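2-hydroxyhepta-2,4-diene-1, 7-dioateisomerase (Mycobacterium abscessus, PDB 3R6O) probably acts as an isomerase on 2-hydroxyhepta-2,4-diene-1,7-dioate, as a magnesium-binding member of the fumarylacetoacetate hydrolase (FAH) family. Local coordinates at residues G104-L109 with I279-T284. Residues are numbered along the deposited sequence; the frame is centred on the assembly and turned at random.
Sequences GQVIAL and IILTGT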
# COMPACT_ATOMS: atom_id res chain seq x y z
N GLY A 104 -3.19 -5.17 -4.32
CA GLY A 104 -3.27 -3.69 -4.36
C GLY A 104 -2.75 -3.05 -3.08
O GLY A 104 -2.16 -1.97 -3.11
N GLN A 105 -3.02 -3.70 -1.94
CA GLN A 105 -2.50 -3.26 -0.67
C GLN A 105 -2.42 -4.43 0.27
O GLN A 105 -3.19 -5.40 0.12
CB GLN A 105 -3.33 -2.14 -0.03
CG GLN A 105 -4.74 -2.54 0.40
CD GLN A 105 -5.65 -1.36 0.68
OE1 GLN A 105 -5.21 -0.34 1.25
NE2 GLN A 105 -6.94 -1.51 0.32
N VAL A 106 -1.50 -4.33 1.22
CA VAL A 106 -1.32 -5.38 2.22
C VAL A 106 -1.46 -4.79 3.61
O VAL A 106 -0.63 -3.97 4.04
CB VAL A 106 0.03 -6.06 2.07
CG1 VAL A 106 0.17 -7.23 3.10
CG2 VAL A 106 0.17 -6.53 0.58
N ILE A 107 -2.55 -5.16 4.25
CA ILE A 107 -2.89 -4.70 5.59
C ILE A 107 -2.45 -5.77 6.57
O ILE A 107 -2.62 -6.96 6.31
CB ILE A 107 -4.40 -4.49 5.76
CG1 ILE A 107 -4.94 -3.53 4.70
CG2 ILE A 107 -4.74 -3.99 7.21
CD1 ILE A 107 -4.20 -2.30 4.55
N ALA A 108 -1.85 -5.37 7.68
CA ALA A 108 -1.47 -6.30 8.76
C ALA A 108 -1.99 -5.79 10.10
O ALA A 108 -1.86 -4.57 10.41
CB ALA A 108 0.10 -6.46 8.84
N LEU A 109 -2.52 -6.70 10.90
CA LEU A 109 -3.02 -6.35 12.22
C LEU A 109 -2.01 -6.68 13.31
O LEU A 109 -1.49 -7.80 13.39
CB LEU A 109 -4.34 -7.07 12.47
CG LEU A 109 -5.62 -6.28 12.38
CD1 LEU A 109 -5.85 -5.71 10.95
CD2 LEU A 109 -6.76 -7.28 12.88
N ILE A 279 -4.92 -8.09 0.50
CA ILE A 279 -4.59 -9.10 1.51
C ILE A 279 -4.64 -8.47 2.89
O ILE A 279 -4.11 -7.36 3.08
CB ILE A 279 -3.14 -9.61 1.31
CG1 ILE A 279 -3.04 -10.38 -0.02
CG2 ILE A 279 -2.64 -10.52 2.46
CD1 ILE A 279 -1.61 -10.77 -0.30
N ILE A 280 -5.28 -9.16 3.83
CA ILE A 280 -5.22 -8.78 5.26
C ILE A 280 -4.56 -9.89 6.09
O ILE A 280 -5.08 -11.01 6.13
CB ILE A 280 -6.63 -8.43 5.84
CG1 ILE A 280 -7.35 -7.35 5.00
CG2 ILE A 280 -6.49 -7.88 7.26
CD1 ILE A 280 -8.90 -7.24 5.34
N LEU A 281 -3.43 -9.59 6.74
CA LEU A 281 -2.83 -10.47 7.73
C LEU A 281 -3.54 -10.22 9.07
O LEU A 281 -3.61 -9.07 9.54
CB LEU A 281 -1.32 -10.23 7.88
CG LEU A 281 -0.38 -10.89 6.87
CD1 LEU A 281 -0.71 -10.38 5.55
CD2 LEU A 281 1.12 -10.57 7.28
N THR A 282 -4.06 -11.29 9.66
CA THR A 282 -5.02 -11.13 10.75
C THR A 282 -4.42 -11.17 12.15
O THR A 282 -5.16 -11.22 13.11
CB THR A 282 -6.18 -12.12 10.64
OG1 THR A 282 -5.69 -13.47 10.72
CG2 THR A 282 -6.95 -11.87 9.33
N GLY A 283 -3.09 -11.14 12.26
CA GLY A 283 -2.46 -11.13 13.58
C GLY A 283 -1.62 -12.37 13.85
O GLY A 283 -1.80 -13.39 13.24
N THR A 284 -0.67 -12.24 14.78
CA THR A 284 0.19 -13.32 15.22
C THR A 284 0.06 -13.60 16.73
O THR A 284 -0.20 -12.69 17.53
CB THR A 284 1.67 -12.97 14.87
OG1 THR A 284 2.46 -14.14 14.92
CG2 THR A 284 2.24 -11.87 15.79
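L109, I279 and L281 bury the most surface where strands 106-109 and 279-281 pair in parallel, their axes 17° apart. I279 bonds through both its N-H and its C=O: its N donates to Q105 O over 3.2 Å, and its O accepts from I107 N at 2.9 Å. L281 repeats the pattern, its N reaching I107 O at 2.8 Å and its O receiving L109 N at 2.9 Å. That last bond is the most bent of the four, with an N-H...O angle of 148°, and its donor is tilted from the carbonyl plane of L281. On the face shared by V106, A108, I279 and L281, the CG of L281 is turned beside its own backbone N (chi1 -82°), and CD1 lies 4.1 Å from V106 CG1, while its CB meets A108 CB at the same distance. L109 leaves its backbone pointing toward 279-284; its CB lies 3.6 Å from L281 O, and CD1 reaches I280 CG2. Beyond the paired region L109 O has G283 CA at 3.5 Å, a CH...O contact, but no hydrogen-bond partner in the model. G283 N hydrogen-bonds to E160 OE1 of a magnesium ligand, and A108 lies beside D189, the other ligand seen here, so A108 in its strand and the loop just after 279-281 border the magnesium site. Strand 155-165 flanks 279-281 and strand 130-134 flanks 106-110, while helix 261-269 packs on L109 and I280.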